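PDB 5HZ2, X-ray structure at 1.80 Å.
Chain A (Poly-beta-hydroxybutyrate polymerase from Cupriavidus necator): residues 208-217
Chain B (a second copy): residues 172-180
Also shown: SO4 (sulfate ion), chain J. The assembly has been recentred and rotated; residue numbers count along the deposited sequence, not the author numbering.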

# COMPACT_ATOMS: atom_id res chain seq x y z
N ASP A 208 2.38 -20.74 16.92
CA ASP A 208 1.65 -21.98 16.68
C ASP A 208 0.37 -21.99 17.58
O ASP A 208 -0.76 -22.26 17.12
CB ASP A 208 2.52 -23.17 17.02
CG ASP A 208 1.85 -24.49 16.67
OD1 ASP A 208 1.57 -24.73 15.49
OD2 ASP A 208 1.60 -25.24 17.62
N ASN A 209 0.55 -21.64 18.83
CA ASN A 209 -0.57 -21.60 19.76
C ASN A 209 -1.64 -20.55 19.35
O ASN A 209 -2.87 -20.80 19.40
CB ASN A 209 0.02 -21.31 21.09
CG ASN A 209 -0.88 -21.67 22.19
OD1 ASN A 209 -0.97 -22.84 22.55
ND2 ASN A 209 -1.56 -20.69 22.73
N TYR A 210 -1.19 -19.38 18.95
CA TYR A 210 -2.14 -18.36 18.54
C TYR A 210 -2.92 -18.78 17.30
O TYR A 210 -4.11 -18.61 17.24
CB TYR A 210 -1.44 -17.02 18.31
CG TYR A 210 -2.30 -16.01 17.60
CD1 TYR A 210 -3.16 -15.20 18.30
CD2 TYR A 210 -2.26 -15.89 16.24
CE1 TYR A 210 -3.95 -14.29 17.65
CE2 TYR A 210 -3.05 -14.98 15.58
CZ TYR A 210 -3.90 -14.19 16.30
OH TYR A 210 -4.68 -13.28 15.64
N LEU A 211 -2.24 -19.34 16.32
CA LEU A 211 -2.93 -19.73 15.09
C LEU A 211 -3.99 -20.79 15.35
O LEU A 211 -5.08 -20.71 14.84
CB LEU A 211 -1.94 -20.24 14.05
CG LEU A 211 -1.02 -19.19 13.43
CD1 LEU A 211 0.03 -19.79 12.54
CD2 LEU A 211 -1.76 -18.04 12.77
N LYS A 212 -3.64 -21.77 16.16
CA LYS A 212 -4.56 -22.84 16.48
C LYS A 212 -5.80 -22.39 17.20
O LYS A 212 -6.86 -22.91 16.95
CB LYS A 212 -3.86 -23.92 17.29
CG LYS A 212 -2.84 -24.68 16.48
CD LYS A 212 -2.40 -25.92 17.21
CE LYS A 212 -0.96 -26.25 16.92
NZ LYS A 212 -0.83 -27.26 15.84
N GLY A 213 -5.65 -21.45 18.11
CA GLY A 213 -6.78 -20.96 18.86
C GLY A 213 -7.55 -19.78 18.33
O GLY A 213 -8.68 -19.57 18.72
N ASN A 214 -6.94 -19.00 17.47
CA ASN A 214 -7.60 -17.81 16.97
C ASN A 214 -7.79 -17.64 15.48
O ASN A 214 -8.23 -16.61 15.06
CB ASN A 214 -6.90 -16.60 17.55
CG ASN A 214 -6.77 -16.69 19.05
OD1 ASN A 214 -7.65 -16.25 19.77
ND2 ASN A 214 -5.70 -17.27 19.53
N THR A 215 -7.44 -18.64 14.70
CA THR A 215 -7.56 -18.54 13.27
C THR A 215 -7.98 -19.86 12.66
O THR A 215 -7.86 -20.90 13.26
CB THR A 215 -6.23 -18.16 12.58
OG1 THR A 215 -5.35 -19.29 12.53
CG2 THR A 215 -5.55 -17.02 13.26
N PRO A 216 -8.47 -19.79 11.44
CA PRO A 216 -8.80 -21.04 10.77
C PRO A 216 -7.70 -21.60 9.89
O PRO A 216 -7.98 -22.42 9.04
CB PRO A 216 -9.98 -20.62 9.89
CG PRO A 216 -9.67 -19.24 9.52
CD PRO A 216 -9.00 -18.62 10.74
N VAL A 217 -6.43 -21.31 10.19
CA VAL A 217 -5.36 -21.94 9.45
C VAL A 217 -5.45 -23.45 9.71
O VAL A 217 -5.62 -23.91 10.83
CB VAL A 217 -3.97 -21.40 9.88
CG1 VAL A 217 -2.85 -22.15 9.14
CG2 VAL A 217 -3.92 -19.89 9.65
S SO4 J . -3.78 -16.19 26.45
O1 SO4 J . -2.87 -15.91 27.61
O2 SO4 J . -3.18 -17.05 25.36
O3 SO4 J . -5.02 -16.86 27.00
O4 SO4 J . -4.09 -14.89 25.78
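Chain B, residues 172-180: TLGGGAGAP

The glycine-rich segment of chain B runs antiparallel along the last turns of a helix in chain A and past its C-terminal end, as an irregular strip that bends at two glycines, a small contact in which a glycine-rich backbone, a leucine side chain and an asparagine side chain share the surface, with one bridging water. It illustrates a general principle: the last turn of a helix leaves carbonyl groups without helical partners, and a flexible loop from a neighbouring subunit can bring its own amides to them.

On chain A the helix runs through Asn A214, and Thr A215 is the first residue to leave helical phi/psi, with values of -143/162. Side chains secure this end from within. Asn A214 ND2 donates to Tyr A210 O at 3.1 Å, Thr A215 OG1 donates to Leu A211 O at 2.7 Å, and Val A217 N in turn donates to Thr A215 OG1 at 3.3 Å, so the threonine hydroxyl links the final turn to the residues that follow.

Chain B forms no regular helix or strand. Its direction is nevertheless clear, for it runs antiparallel in register to chain A: Leu B173 lies nearest Pro A216 (CA to CA 6.1 Å), Gly B175 nearest Gly A213 (CA to CA 4.4 Å), and Gly B178 nearest Asn A209 (CA to CA 5.9 Å). The backbone bends at Gly B174 (-64/-43) and Gly B175 (65/9), then continues in an extended conformation from Gly B176 to Pro B180.

The closest backbone approach accompanies the bend. Gly B175 N donates a weak hydrogen bond to Gly A213 O at 2.7 Å; the distance is short, but an angle of 129° at the hydrogen leaves it poorly aligned. Nearby, a water accepts from Gly B174 N at 2.5 Å and donates to Lys A212 O at 2.5 Å and to Thr A215 O at 2.8 Å, joining the loop to two carbonyls of chain A. The absence of side chains matters here: an ideal CB on Gly B174 would lie 2.4 Å from Lys A212 O, a clash, and one on Gly A213 would sit a tight 3.1 Å from Gly B176 O. At Gly B175 the positive phi by itself favours glycine, whereas Gly B176 has room for a CB.

Leu B173 supplies the apolar part of the contact. Its CA-to-CB bond points toward chain A, and its CD2 packs 3.7 Å from Pro A216 CD, while its CD1 lies 3.5 Å from Asn A214 O. Thr B172 to Ala B177 are poorly ordered, so distances here are less certain than those on chain A.

Farther along, Asn A209 faces Gly B178 and Ala B179, while Gly B178 N donates a hydrogen bond to the sulfate ion, 2.8 Å from SO4 O2. The sulfate probably came from the crystallisation liquor.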

# COMPACT_ATOMS: atom_id res chain seq x y z
N THR B 172 -16.50 -23.13 13.48
CA THR B 172 -16.10 -22.29 14.57
C THR B 172 -14.60 -22.36 14.74
O THR B 172 -13.98 -23.32 14.33
CB THR B 172 -16.75 -22.72 15.90
OG1 THR B 172 -16.33 -21.85 16.95
CG2 THR B 172 -16.35 -24.12 16.25
N LEU B 173 -14.04 -21.33 15.34
CA LEU B 173 -12.56 -21.31 15.58
C LEU B 173 -12.20 -22.29 16.72
O LEU B 173 -13.08 -22.81 17.38
CB LEU B 173 -12.05 -19.90 15.91
CG LEU B 173 -12.10 -18.81 14.83
CD1 LEU B 173 -11.55 -17.49 15.40
CD2 LEU B 173 -11.36 -19.27 13.58
N GLY B 174 -10.90 -22.55 16.93
CA GLY B 174 -10.41 -23.36 18.08
C GLY B 174 -10.67 -22.73 19.46
O GLY B 174 -11.04 -23.44 20.40
N GLY B 175 -10.45 -21.43 19.56
CA GLY B 175 -10.75 -20.61 20.73
C GLY B 175 -10.05 -20.82 22.04
O GLY B 175 -10.47 -20.26 23.05
N GLY B 176 -9.02 -21.63 22.07
CA GLY B 176 -8.33 -21.90 23.32
C GLY B 176 -7.46 -20.83 23.95
O GLY B 176 -6.93 -19.95 23.27
N ALA B 177 -7.33 -20.92 25.27
CA ALA B 177 -6.46 -20.04 26.02
C ALA B 177 -5.09 -20.59 25.66
O ALA B 177 -4.91 -21.80 25.56
CB ALA B 177 -6.73 -20.15 27.50
N GLY B 178 -4.12 -19.72 25.46
CA GLY B 178 -2.79 -20.16 25.08
C GLY B 178 -1.95 -20.83 26.15
O GLY B 178 -2.17 -20.62 27.32
N ALA B 179 -0.99 -21.63 25.74
CA ALA B 179 -0.10 -22.27 26.67
C ALA B 179 0.62 -21.11 27.35
O ALA B 179 1.07 -20.19 26.69
CB ALA B 179 0.89 -23.14 25.92
N PRO B 180 0.71 -21.13 28.66
CA PRO B 180 1.31 -20.00 29.38
C PRO B 180 2.77 -19.70 29.07
O PRO B 180 3.55 -20.59 28.82
CB PRO B 180 1.18 -20.41 30.84
CG PRO B 180 0.03 -21.33 30.88
CD PRO B 180 0.05 -22.07 29.58
O HOH W 1 -8.81 -22.11 15.55